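Local coordinates for transcription regulator (PDB 3CRJ), which probably binds cis-regulatory DNA as a dimeric transcription factor of the TetR family, most likely acting as a repressor, at residues A[13-18]-A[42-47]; A[18-23]-A[62-67]; A[24-29]-A[38-43]; A[30-35]-A[57-62]; A[168-173]-A[181-186]. All blocks are in the same frame, centred on the assembly; numbering follows the deposited sequence.

Contact 1 (A[13-18]-A[42-47])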
# COMPACT_ATOMS: atom_id res chain seq x y z
N SER A 13 31.08 -4.03 -12.30
CA SER A 13 30.34 -3.31 -11.26
C SER A 13 30.11 -1.84 -11.63
O SER A 13 29.09 -1.25 -11.28
CB SER A 13 31.09 -3.40 -9.93
OG SER A 13 32.38 -2.83 -10.04
N ASP A 14 31.09 -1.27 -12.34
CA ASP A 14 31.09 0.14 -12.73
C ASP A 14 29.95 0.44 -13.70
O ASP A 14 29.26 1.44 -13.56
CB ASP A 14 32.45 0.53 -13.36
CG ASP A 14 33.65 0.21 -12.46
OD1 ASP A 14 34.81 0.36 -12.93
OD2 ASP A 14 33.46 -0.21 -11.29
N GLN A 15 29.77 -0.45 -14.67
CA GLN A 15 28.67 -0.37 -15.64
C GLN A 15 27.30 -0.62 -15.02
O GLN A 15 26.32 0.06 -15.35
CB GLN A 15 28.89 -1.39 -16.76
CG GLN A 15 29.39 -0.82 -18.08
CD GLN A 15 30.63 0.01 -17.91
OE1 GLN A 15 30.55 1.20 -17.56
NE2 GLN A 15 31.79 -0.58 -18.17
N THR A 16 27.23 -1.62 -14.16
CA THR A 16 26.02 -1.98 -13.44
C THR A 16 25.51 -0.75 -12.66
O THR A 16 24.37 -0.31 -12.85
CB THR A 16 26.30 -3.20 -12.52
OG1 THR A 16 26.81 -4.28 -13.31
CG2 THR A 16 25.07 -3.67 -11.78
N GLU A 17 26.39 -0.17 -11.83
CA GLU A 17 26.10 1.03 -11.04
C GLU A 17 25.65 2.24 -11.87
O GLU A 17 24.62 2.85 -11.57
CB GLU A 17 27.33 1.39 -10.23
CG GLU A 17 27.34 0.86 -8.81
CD GLU A 17 27.06 1.95 -7.79
OE1 GLU A 17 26.22 2.83 -8.08
OE2 GLU A 17 27.68 1.95 -6.71
N GLU A 18 26.42 2.58 -12.90
CA GLU A 18 26.03 3.64 -13.83
C GLU A 18 24.68 3.33 -14.46
O GLU A 18 23.87 4.25 -14.66
CB GLU A 18 27.05 3.78 -14.96
CG GLU A 18 28.17 4.76 -14.74
CD GLU A 18 28.88 5.04 -16.05
OE1 GLU A 18 28.31 5.79 -16.87
OE2 GLU A 18 29.99 4.51 -16.27
N ASP A 42 19.04 6.10 -22.96
CA ASP A 42 19.19 7.56 -23.10
C ASP A 42 19.74 8.23 -21.83
O ASP A 42 20.54 9.16 -21.89
CB ASP A 42 17.90 8.24 -23.54
CG ASP A 42 18.07 9.76 -23.71
OD1 ASP A 42 18.03 10.50 -22.69
OD2 ASP A 42 18.26 10.22 -24.86
N GLU A 43 19.32 7.75 -20.68
CA GLU A 43 19.83 8.29 -19.43
C GLU A 43 21.24 7.83 -19.08
O GLU A 43 21.95 8.50 -18.35
CB GLU A 43 18.84 8.02 -18.30
CG GLU A 43 17.81 9.14 -18.15
CD GLU A 43 18.35 10.33 -17.39
OE1 GLU A 43 19.55 10.34 -17.06
OE2 GLU A 43 17.56 11.25 -17.11
N TYR A 44 21.64 6.69 -19.64
CA TYR A 44 22.94 6.09 -19.38
C TYR A 44 23.99 6.74 -20.27
O TYR A 44 25.15 6.87 -19.89
CB TYR A 44 22.83 4.58 -19.60
CG TYR A 44 24.10 3.77 -19.56
CD1 TYR A 44 25.04 3.91 -18.53
CD2 TYR A 44 24.34 2.81 -20.53
CE1 TYR A 44 26.21 3.13 -18.50
CE2 TYR A 44 25.50 2.01 -20.51
CZ TYR A 44 26.43 2.17 -19.49
OH TYR A 44 27.56 1.38 -19.49
N GLY A 45 23.56 7.19 -21.45
CA GLY A 45 24.41 7.97 -22.34
C GLY A 45 25.07 7.09 -23.37
O GLY A 45 25.70 7.58 -24.31
N LYS A 46 24.92 5.79 -23.19
CA LYS A 46 25.44 4.81 -24.14
C LYS A 46 24.34 4.19 -24.99
O LYS A 46 23.16 4.36 -24.71
CB LYS A 46 26.24 3.73 -23.42
CG LYS A 46 27.73 4.00 -23.34
CD LYS A 46 28.14 4.47 -21.95
CE LYS A 46 29.67 4.48 -21.79
NZ LYS A 46 30.10 4.37 -20.35
N SER A 47 24.76 3.52 -26.06
CA SER A 47 23.91 2.67 -26.90
C SER A 47 22.92 1.79 -26.13
O SER A 47 23.18 1.37 -25.00
CB SER A 47 24.80 1.75 -27.72
OG SER A 47 24.09 0.59 -28.10
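Y44, at the end of helix 37-44, reaches across to E18 and Q15 on helix 12-30. Its CG is anti to the backbone N (chi1 172°), which turns CG toward helix 12-30. The buried ring is the packed part of the contact. E18 CB meets it at the edge, near the ring plane, 3.7 Å from Y44 CE1. E18 OE1 is 3.8 Å from Y44 CE1, and the carboxylate plane is turned 58° from the ring plane. Q15 comes to the phenol end. Q15 CG lies 3.2 Å from Y44 OH, and the chain bends beyond it at chi2. The two side chains cross at about a right angle. Y44 also packs on I19 and A22 of helix 12-30.

The contact packs helix 37-44, within the predicted helix-turn-helix motif, against helix 12-30. The turn follows at once. G45 leaves helical geometry with a positive phi of 96°, and S47 caps helix 48-52 through a bond from its OG to A49 N.

K46, in this turn, forms the loose side. It is exposed. Its CD lies over one face of the Y44 ring, 3.7 Å above the plane and offset toward the rim. K46 NZ is 4.1 Å from E18 OE2, beyond a salt bridge, and 4.2 Å from Q15 OE1. The opposite charges probably attract, but weakly.

Contact 2 (A[18-23]-A[62-67]); sequences EIMQAT and LAAFLD
Segments 18-23 and 62-67, of helices 12-30 and 58-78, cross almost at a right angle where M20 meets F65: their axes approach to 10.3 Å at a signed angle of -97°. M20, a selenomethionine, bends at chi2 and chi3 and lays its SE on the backbone of the other helix, 3.6 Å from F65 CA. The same SE is 4.2 Å from A64 CB. The M20 carbonyl meets the F65 ring at its edge, with M20 O 3.6 Å from F65 CE1.

T23 has CG2 anti to its backbone N. This methyl makes an off-centre CH-pi contact, 4.3 Å from the F65 ring centroid, and lies 3.9 Å from L62 CD2. T23 OG1 bonds to I19 O, which T23 N reaches from the opposite face of the carbonyl plane. An alanine in place of T23 would probably leave the F65 ring without its CH-pi partner and open a gap beside L62.

M20 and A64 also touch Y55, in the loop before helix 58-78. On the same helix, L62 packs on F123 and D67 forms a salt bridge with R126, both on helix 121-148. Helix 58-78 thus ties the DNA-binding domain to the C-terminal domain.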
# COMPACT_ATOMS: atom_id res chain seq x y z
N GLU A 18 26.42 2.58 -12.90
CA GLU A 18 26.03 3.64 -13.83
C GLU A 18 24.68 3.33 -14.46
O GLU A 18 23.87 4.25 -14.66
CB GLU A 18 27.05 3.78 -14.96
CG GLU A 18 28.17 4.76 -14.74
CD GLU A 18 28.88 5.04 -16.05
OE1 GLU A 18 28.31 5.79 -16.87
OE2 GLU A 18 29.99 4.51 -16.27
N ILE A 19 24.44 2.05 -14.78
CA ILE A 19 23.14 1.63 -15.31
C ILE A 19 22.02 1.69 -14.26
O ILE A 19 20.92 2.13 -14.58
CB ILE A 19 23.17 0.26 -16.04
CG1 ILE A 19 23.91 0.39 -17.39
CG2 ILE A 19 21.75 -0.24 -16.28
CD1 ILE A 19 24.09 -0.94 -18.16
N MSE A 20 22.29 1.26 -13.03
CA MSE A 20 21.30 1.39 -11.97
C MSE A 20 20.92 2.86 -11.79
O MSE A 20 19.75 3.20 -11.72
CB MSE A 20 21.80 0.79 -10.66
CG MSE A 20 21.89 -0.75 -10.64
SE MSE A 20 20.28 -1.77 -11.23
CE MSE A 20 20.44 -1.67 -13.17
N GLN A 21 21.91 3.74 -11.75
CA GLN A 21 21.65 5.17 -11.64
C GLN A 21 20.78 5.72 -12.78
O GLN A 21 19.81 6.42 -12.54
CB GLN A 21 22.95 5.94 -11.50
CG GLN A 21 23.53 5.82 -10.12
CD GLN A 21 25.03 5.95 -10.10
OE1 GLN A 21 25.72 5.04 -9.66
NE2 GLN A 21 25.54 7.08 -10.58
N ALA A 22 21.11 5.37 -14.01
CA ALA A 22 20.29 5.74 -15.16
C ALA A 22 18.86 5.29 -14.91
O ALA A 22 17.92 6.07 -15.10
CB ALA A 22 20.81 5.11 -16.42
N THR A 23 18.71 4.04 -14.46
CA THR A 23 17.41 3.45 -14.16
C THR A 23 16.63 4.32 -13.18
O THR A 23 15.53 4.79 -13.50
CB THR A 23 17.56 2.05 -13.63
OG1 THR A 23 18.54 1.38 -14.42
CG2 THR A 23 16.24 1.29 -13.73
N LEU A 62 14.79 -4.35 -13.87
CA LEU A 62 14.13 -3.83 -12.69
C LEU A 62 14.19 -4.78 -11.49
O LEU A 62 14.09 -4.36 -10.34
CB LEU A 62 12.70 -3.44 -13.01
CG LEU A 62 12.52 -2.23 -13.94
CD1 LEU A 62 11.06 -2.06 -14.28
CD2 LEU A 62 13.09 -0.94 -13.32
N ALA A 63 14.36 -6.07 -11.74
CA ALA A 63 14.57 -6.97 -10.62
C ALA A 63 15.90 -6.57 -9.99
O ALA A 63 15.98 -6.37 -8.78
CB ALA A 63 14.59 -8.42 -11.05
N ALA A 64 16.91 -6.41 -10.84
CA ALA A 64 18.23 -5.89 -10.42
C ALA A 64 18.11 -4.55 -9.68
O ALA A 64 18.72 -4.37 -8.62
CB ALA A 64 19.16 -5.78 -11.61
N PHE A 65 17.28 -3.64 -10.21
CA PHE A 65 17.08 -2.32 -9.61
C PHE A 65 16.45 -2.42 -8.23
O PHE A 65 16.80 -1.65 -7.33
CB PHE A 65 16.26 -1.39 -10.52
CG PHE A 65 16.13 0.01 -9.98
CD1 PHE A 65 17.20 0.91 -10.05
CD2 PHE A 65 14.95 0.45 -9.39
CE1 PHE A 65 17.09 2.21 -9.54
CE2 PHE A 65 14.82 1.75 -8.88
CZ PHE A 65 15.90 2.63 -8.96
N LEU A 66 15.52 -3.35 -8.04
CA LEU A 66 15.05 -3.60 -6.70
C LEU A 66 16.21 -4.05 -5.79
O LEU A 66 16.44 -3.46 -4.72
CB LEU A 66 13.87 -4.57 -6.70
CG LEU A 66 12.59 -3.92 -7.27
CD1 LEU A 66 11.47 -4.93 -7.44
CD2 LEU A 66 12.13 -2.77 -6.43
N ASP A 67 16.98 -5.05 -6.24
CA ASP A 67 18.14 -5.55 -5.47
C ASP A 67 19.07 -4.42 -5.09
O ASP A 67 19.60 -4.38 -3.97
CB ASP A 67 18.91 -6.60 -6.26
CG ASP A 67 18.09 -7.85 -6.53
OD1 ASP A 67 18.43 -8.55 -7.51
OD2 ASP A 67 17.10 -8.11 -5.78

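Contact 3 (A[24-29]-A[38-43])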
# COMPACT_ATOMS: atom_id res chain seq x y z
N TYR A 24 17.22 4.55 -12.01
CA TYR A 24 16.65 5.47 -11.07
C TYR A 24 16.15 6.72 -11.80
O TYR A 24 14.97 7.06 -11.68
CB TYR A 24 17.64 5.86 -9.99
CG TYR A 24 17.14 6.95 -9.10
CD1 TYR A 24 16.57 6.66 -7.87
CD2 TYR A 24 17.26 8.28 -9.47
CE1 TYR A 24 16.11 7.68 -7.02
CE2 TYR A 24 16.80 9.32 -8.64
CZ TYR A 24 16.22 9.01 -7.43
OH TYR A 24 15.77 10.03 -6.62
N ARG A 25 17.02 7.39 -12.57
CA ARG A 25 16.67 8.67 -13.19
C ARG A 25 15.51 8.52 -14.17
O ARG A 25 14.65 9.39 -14.24
CB ARG A 25 17.86 9.33 -13.88
CG ARG A 25 18.84 10.02 -12.93
CD ARG A 25 19.79 10.92 -13.70
NE ARG A 25 20.63 10.20 -14.68
CZ ARG A 25 21.69 9.46 -14.38
NH1 ARG A 25 22.09 9.32 -13.12
NH2 ARG A 25 22.37 8.85 -15.34
N ALA A 26 15.48 7.41 -14.88
CA ALA A 26 14.53 7.20 -15.95
C ALA A 26 13.15 6.84 -15.38
O ALA A 26 12.11 7.39 -15.82
CB ALA A 26 15.03 6.12 -16.88
N LEU A 27 13.17 5.97 -14.37
CA LEU A 27 11.99 5.71 -13.53
C LEU A 27 11.44 6.98 -12.88
O LEU A 27 10.23 7.18 -12.90
CB LEU A 27 12.30 4.70 -12.43
CG LEU A 27 12.01 3.23 -12.63
CD1 LEU A 27 12.18 2.59 -11.29
CD2 LEU A 27 10.62 2.97 -13.16
N ARG A 28 12.30 7.83 -12.30
CA ARG A 28 11.84 9.08 -11.74
C ARG A 28 11.07 9.89 -12.80
O ARG A 28 10.01 10.43 -12.51
CB ARG A 28 12.97 9.91 -11.13
CG ARG A 28 12.52 11.30 -10.71
CD ARG A 28 13.66 12.27 -10.30
NE ARG A 28 13.14 13.40 -9.49
CZ ARG A 28 13.87 14.19 -8.70
NH1 ARG A 28 15.19 14.01 -8.57
NH2 ARG A 28 13.29 15.17 -8.01
N GLU A 29 11.57 9.93 -14.02
CA GLU A 29 10.88 10.73 -15.05
C GLU A 29 9.63 10.09 -15.64
O GLU A 29 8.61 10.76 -15.76
CB GLU A 29 11.80 11.08 -16.20
CG GLU A 29 11.38 12.36 -16.83
CD GLU A 29 11.63 12.38 -18.31
OE1 GLU A 29 11.17 13.36 -18.96
OE2 GLU A 29 12.26 11.42 -18.82
N GLN A 38 15.25 1.65 -23.89
CA GLN A 38 15.67 2.78 -24.66
C GLN A 38 15.85 4.02 -23.78
O GLN A 38 16.87 4.72 -23.87
CB GLN A 38 14.71 3.08 -25.78
CG GLN A 38 15.18 4.22 -26.66
CD GLN A 38 16.71 4.19 -26.89
OE1 GLN A 38 17.44 5.06 -26.37
NE2 GLN A 38 17.20 3.19 -27.64
N ARG A 39 14.86 4.28 -22.93
CA ARG A 39 14.88 5.50 -22.14
C ARG A 39 15.94 5.41 -21.05
O ARG A 39 16.68 6.37 -20.80
CB ARG A 39 13.49 5.82 -21.59
CG ARG A 39 12.65 6.59 -22.60
CD ARG A 39 11.19 6.44 -22.31
NE ARG A 39 10.37 6.91 -23.41
CZ ARG A 39 9.13 7.38 -23.27
NH1 ARG A 39 8.56 7.45 -22.08
NH2 ARG A 39 8.45 7.80 -24.32
N ILE A 40 16.03 4.23 -20.44
CA ILE A 40 17.17 3.88 -19.62
C ILE A 40 18.47 4.19 -20.37
O ILE A 40 19.31 4.94 -19.88
CB ILE A 40 17.12 2.41 -19.25
CG1 ILE A 40 15.83 2.14 -18.48
CG2 ILE A 40 18.38 2.02 -18.48
CD1 ILE A 40 15.65 0.69 -18.06
N ALA A 41 18.62 3.64 -21.57
CA ALA A 41 19.83 3.88 -22.34
C ALA A 41 20.08 5.35 -22.59
O ALA A 41 21.20 5.81 -22.44
CB ALA A 41 19.82 3.12 -23.63
N ASP A 42 19.04 6.10 -22.96
CA ASP A 42 19.19 7.56 -23.10
C ASP A 42 19.74 8.23 -21.83
O ASP A 42 20.54 9.16 -21.89
CB ASP A 42 17.90 8.24 -23.54
CG ASP A 42 18.07 9.76 -23.71
OD1 ASP A 42 18.03 10.50 -22.69
OD2 ASP A 42 18.26 10.22 -24.86
N GLU A 43 19.32 7.75 -20.68
CA GLU A 43 19.83 8.29 -19.43
C GLU A 43 21.24 7.83 -19.08
O GLU A 43 21.95 8.50 -18.35
CB GLU A 43 18.84 8.02 -18.30
CG GLU A 43 17.81 9.14 -18.15
CD GLU A 43 18.35 10.33 -17.39
OE1 GLU A 43 19.55 10.34 -17.06
OE2 GLU A 43 17.56 11.25 -17.11
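R25 and E43 meet because both chains bend: R25 at chi3 (-61°), which places its NE, and E43 at chi2, which places its CD. The two then cross at a slant, and R25 grips E43 side-on with two nitrogens. R25 NE donates to E43 OE1 at 2.6 Å in a salt bridge with a nearly straight N-H...O angle of 165°. The acceptor lies in the guanidinium plane, but the donor stands above the carboxylate plane. R25 NH2 gives a second bond, 3.1 Å to the backbone E43 O, again from above the acceptor's plane. That carbonyl belongs to the last turn of helix 37-44. The negative end of the helix dipole there would probably favour the arginine's charge. The bonds fix the rotation of the guanidinium on the exposed side of the contact. An alanine in place of E43 removes the carboxylate, which would probably leave R25 NE without its acceptor charge and the guanidinium freer to turn.

The buried centre is small and apolar. A26 CB is 4.1 Å from I40 CA and 4.4 Å from I40 CG1. With so small a residue at the crossing, the axes of 24-29 and 38-43 come within 8.7 Å, at 121° between their directions.

Helix 37-44 lies in the predicted helix-turn-helix motif. I40 packs on L35, T23 and L61, which links this helix to the loop before it and to helix 58-78. Y24 and L27 touch F65 of helix 58-78 and L106 of helix 104-115.

Contact 4 (A[30-35]-A[57-62]); sequences HGYADL and TKDDLL
Y32 receives K58 over one face of its ring and L62 at the edge. K58 is extended, with CG anti to its backbone N (chi1 -172°), and runs from the start of helix 58-78 to the loop. Its NZ lies 4.0 Å from the Y32 ring centroid, 23° off the normal, in a cation-pi contact. L62 CD1 sits in the ring plane, 3.3 Å from Y32 CE1. The phenol end turns to K120: Y32 OH is hydrogen-bonded to K120 NZ, which also forms a salt bridge with D59 OD1. Y32 O takes a weak hydrogen bond from K58 NZ at 3.4 Å.

A33 follows with its carbonyl also near the ammonium, A33 O being 3.8 Å from K58 NZ. The backbone N atoms of Y32 and A33 bond to the carboxylate of E112, on helix 104-115.

Y32 to L35 form a type I turn, closed by L35 N bonding to Y32 O at 3.0 Å. L35 also lies alongside the lysine. Its CB is 3.9 Å from K58 CE, and L35 O is close to K58 CD. L35 CD1 meets L62 CD2 tip to tip at 4.1 Å.

The loop thus lines the lysine with a ring face, L35 and backbone carbonyls. It leads from helix 12-30 into the predicted helix-turn-helix motif, and its packing on helix 58-78 belongs to the helical DNA-binding domain of TetR regulators.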
# COMPACT_ATOMS: atom_id res chain seq x y z
N HIS A 30 9.72 8.82 -16.02
CA HIS A 30 8.68 8.20 -16.85
C HIS A 30 7.70 7.31 -16.14
O HIS A 30 6.67 6.94 -16.73
CB HIS A 30 9.31 7.36 -17.95
CG HIS A 30 10.18 8.15 -18.87
ND1 HIS A 30 9.68 9.12 -19.70
CD2 HIS A 30 11.52 8.10 -19.09
CE1 HIS A 30 10.67 9.64 -20.41
NE2 HIS A 30 11.80 9.04 -20.05
N GLY A 31 8.01 6.93 -14.91
CA GLY A 31 7.22 5.96 -14.17
C GLY A 31 7.50 4.55 -14.67
O GLY A 31 8.27 4.35 -15.61
N TYR A 32 6.86 3.57 -14.05
CA TYR A 32 7.05 2.19 -14.48
C TYR A 32 6.52 1.93 -15.89
O TYR A 32 7.25 1.50 -16.75
CB TYR A 32 6.47 1.17 -13.48
CG TYR A 32 6.52 -0.22 -14.06
CD1 TYR A 32 7.71 -0.94 -14.11
CD2 TYR A 32 5.38 -0.81 -14.60
CE1 TYR A 32 7.77 -2.20 -14.68
CE2 TYR A 32 5.43 -2.07 -15.18
CZ TYR A 32 6.63 -2.76 -15.21
OH TYR A 32 6.68 -4.01 -15.78
N ALA A 33 5.24 2.20 -16.13
CA ALA A 33 4.60 1.80 -17.39
C ALA A 33 5.35 2.25 -18.66
O ALA A 33 5.40 1.54 -19.66
CB ALA A 33 3.16 2.29 -17.41
N ASP A 34 5.93 3.43 -18.62
CA ASP A 34 6.47 4.02 -19.82
C ASP A 34 7.97 3.90 -19.84
O ASP A 34 8.62 4.53 -20.66
CB ASP A 34 6.05 5.48 -19.92
CG ASP A 34 4.64 5.64 -20.43
OD1 ASP A 34 4.22 4.81 -21.26
OD2 ASP A 34 3.93 6.58 -20.01
N LEU A 35 8.52 3.12 -18.92
CA LEU A 35 9.95 2.89 -18.92
C LEU A 35 10.25 1.98 -20.07
O LEU A 35 9.47 1.06 -20.37
CB LEU A 35 10.37 2.18 -17.65
CG LEU A 35 11.65 2.62 -16.93
CD1 LEU A 35 12.40 1.38 -16.59
CD2 LEU A 35 12.53 3.54 -17.75
N THR A 57 15.86 -7.78 -20.56
CA THR A 57 14.51 -7.29 -20.45
C THR A 57 14.45 -6.13 -19.51
O THR A 57 15.29 -6.01 -18.60
CB THR A 57 13.63 -8.39 -19.87
OG1 THR A 57 13.75 -9.53 -20.71
CG2 THR A 57 12.16 -7.96 -19.82
N LYS A 58 13.49 -5.24 -19.76
CA LYS A 58 12.99 -4.29 -18.77
C LYS A 58 12.84 -4.99 -17.41
O LYS A 58 13.37 -4.50 -16.41
CB LYS A 58 11.64 -3.71 -19.23
CG LYS A 58 11.08 -2.56 -18.40
CD LYS A 58 9.83 -2.03 -19.05
CE LYS A 58 8.88 -1.37 -18.06
NZ LYS A 58 7.45 -1.42 -18.50
N ASP A 59 12.16 -6.13 -17.39
CA ASP A 59 11.90 -6.87 -16.16
C ASP A 59 13.14 -7.42 -15.46
O ASP A 59 13.24 -7.35 -14.23
CB ASP A 59 10.89 -8.00 -16.39
CG ASP A 59 9.46 -7.50 -16.48
OD1 ASP A 59 8.55 -8.35 -16.64
OD2 ASP A 59 9.24 -6.25 -16.38
N ASP A 60 14.09 -7.96 -16.22
CA ASP A 60 15.34 -8.40 -15.61
C ASP A 60 16.01 -7.21 -14.95
O ASP A 60 16.50 -7.28 -13.83
CB ASP A 60 16.28 -8.95 -16.67
CG ASP A 60 15.81 -10.26 -17.26
OD1 ASP A 60 14.58 -10.48 -17.31
OD2 ASP A 60 16.68 -11.06 -17.69
N LEU A 61 15.99 -6.09 -15.68
CA LEU A 61 16.69 -4.89 -15.28
C LEU A 61 16.11 -4.33 -13.99
O LEU A 61 16.85 -3.92 -13.10
CB LEU A 61 16.62 -3.86 -16.40
CG LEU A 61 17.55 -2.67 -16.25
CD1 LEU A 61 17.94 -2.17 -17.62
CD2 LEU A 61 16.90 -1.55 -15.43
N LEU A 62 14.79 -4.35 -13.87
CA LEU A 62 14.13 -3.83 -12.69
C LEU A 62 14.19 -4.78 -11.49
O LEU A 62 14.09 -4.36 -10.34
CB LEU A 62 12.70 -3.44 -13.01
CG LEU A 62 12.52 -2.23 -13.94
CD1 LEU A 62 11.06 -2.06 -14.28
CD2 LEU A 62 13.09 -0.94 -13.32

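Contact 5 (A[168-173]-A[181-186]); sequences DGARTR and EELETA
The antiparallel hairpin of the last two helices, 156-176 and 181-198, closes on A170, L183 and A186. The axes of 168-173 and 181-186 come within 8.2 Å, with 161° between their directions. A170 CB touches A186 CB at 3.3 Å and L183 CD2 at 3.6 Å. Small side chains on both helices permit this close approach.

Toward the turn of the hairpin the chemistry becomes ionic. R173 bends at chi3 and donates from NE to E182 OE2 at 2.9 Å, with an N-H...O angle of 151°. The nitrogen stands above the carboxylate plane, and the two flat groups are 59° apart. E182 CG also packs 3.6 Å from R173 O.

In TetR-family proteins such a helix pair commonly builds the dimer interface, and here it does reach the second subunit. R173 NH1 forms salt bridges with D168 and D131 of the second subunit, so the guanidinium links the hairpin to that subunit. E182 OE1 makes a long, weak ion pair with R161 of the second subunit. T172 OG1 bonds to D168 O one turn back, at 2.9 Å, and is also hydrogen-bonded to T172 OG1 of the second subunit.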
# COMPACT_ATOMS: atom_id res chain seq x y z
N ASP A 168 3.93 0.04 5.45
CA ASP A 168 3.33 -0.11 4.14
C ASP A 168 2.08 0.74 3.96
O ASP A 168 1.78 1.12 2.84
CB ASP A 168 3.09 -1.57 3.77
CG ASP A 168 4.39 -2.29 3.39
OD1 ASP A 168 5.26 -1.68 2.71
OD2 ASP A 168 4.57 -3.46 3.79
N GLY A 169 1.38 1.05 5.05
CA GLY A 169 0.24 1.95 4.97
C GLY A 169 0.67 3.31 4.47
O GLY A 169 0.10 3.86 3.51
N ALA A 170 1.69 3.85 5.14
CA ALA A 170 2.23 5.16 4.84
C ALA A 170 2.67 5.26 3.38
O ALA A 170 2.38 6.24 2.72
CB ALA A 170 3.39 5.44 5.76
N ARG A 171 3.37 4.24 2.87
CA ARG A 171 3.91 4.33 1.51
C ARG A 171 2.80 4.36 0.45
O ARG A 171 2.97 4.98 -0.61
CB ARG A 171 4.86 3.18 1.19
CG ARG A 171 6.15 3.15 1.94
CD ARG A 171 6.59 1.72 1.96
NE ARG A 171 7.94 1.54 2.46
CZ ARG A 171 8.49 0.34 2.68
NH1 ARG A 171 7.80 -0.76 2.44
NH2 ARG A 171 9.72 0.24 3.15
N THR A 172 1.71 3.66 0.72
CA THR A 172 0.60 3.61 -0.21
C THR A 172 -0.15 4.93 -0.19
O THR A 172 -0.49 5.47 -1.26
CB THR A 172 -0.37 2.47 0.12
OG1 THR A 172 0.37 1.26 0.29
CG2 THR A 172 -1.33 2.24 -1.01
N ARG A 173 -0.42 5.44 1.01
CA ARG A 173 -1.24 6.63 1.15
C ARG A 173 -0.46 7.86 0.71
O ARG A 173 -1.04 8.84 0.24
CB ARG A 173 -1.75 6.80 2.58
CG ARG A 173 -2.60 5.67 3.10
CD ARG A 173 -3.03 5.91 4.57
NE ARG A 173 -3.70 7.20 4.71
CZ ARG A 173 -4.98 7.42 4.43
NH1 ARG A 173 -5.75 6.43 4.01
NH2 ARG A 173 -5.49 8.63 4.58
N GLU A 181 3.18 14.05 3.78
CA GLU A 181 2.77 14.16 5.19
C GLU A 181 2.31 12.81 5.77
O GLU A 181 2.38 12.62 6.97
CB GLU A 181 1.70 15.21 5.40
CG GLU A 181 2.23 16.65 5.49
CD GLU A 181 3.55 16.74 6.25
OE1 GLU A 181 4.55 17.15 5.60
OE2 GLU A 181 3.61 16.40 7.47
N GLU A 182 1.85 11.91 4.91
CA GLU A 182 1.37 10.60 5.29
C GLU A 182 2.42 9.75 6.01
O GLU A 182 2.10 8.94 6.90
CB GLU A 182 0.93 9.83 4.06
CG GLU A 182 -0.26 10.41 3.37
CD GLU A 182 -1.55 10.18 4.11
OE1 GLU A 182 -2.49 10.98 3.89
OE2 GLU A 182 -1.66 9.19 4.87
N LEU A 183 3.67 9.93 5.61
CA LEU A 183 4.75 9.25 6.27
C LEU A 183 5.01 9.91 7.61
O LEU A 183 5.36 9.23 8.58
CB LEU A 183 6.01 9.27 5.39
CG LEU A 183 5.90 8.84 3.93
CD1 LEU A 183 7.10 9.32 3.11
CD2 LEU A 183 5.75 7.34 3.82
N GLU A 184 4.84 11.23 7.67
CA GLU A 184 5.17 11.95 8.89
C GLU A 184 4.15 11.59 9.97
O GLU A 184 4.52 11.35 11.13
CB GLU A 184 5.28 13.45 8.63
CG GLU A 184 5.67 14.33 9.83
CD GLU A 184 7.13 14.09 10.33
OE1 GLU A 184 7.37 13.14 11.14
OE2 GLU A 184 8.02 14.90 9.95
N THR A 185 2.87 11.48 9.59
CA THR A 185 1.87 11.01 10.56
C THR A 185 2.09 9.54 10.92
O THR A 185 1.97 9.15 12.11
CB THR A 185 0.40 11.19 10.10
OG1 THR A 185 0.01 10.06 9.33
CG2 THR A 185 0.16 12.49 9.30
N ALA A 186 2.42 8.71 9.92
CA ALA A 186 2.73 7.29 10.19
C ALA A 186 3.93 7.10 11.11
O ALA A 186 3.94 6.19 11.93
CB ALA A 186 2.93 6.51 8.90

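Contacts 1 to 4 lie in the N-terminal DNA-binding domain, while contact 5 is about 25 Å or more from each of them, centre to centre, in the C-terminal domain. Contacts 1 and 3 join the same two helices, 12-30 and 37-44. Both are partly buried, with an apolar or aromatic centre and charged groups on the exposed side. Contact 2 is the buried one of the four and wholly apolar in its side-chain packing. Contact 4 shares L62 with it but adds a cation over a ring. T23, I40, L35 and L61 connect contacts 2, 3 and 4. Contact 5 is buried and pairs an apolar centre with a salt bridge; its arginine also bonds to the second subunit.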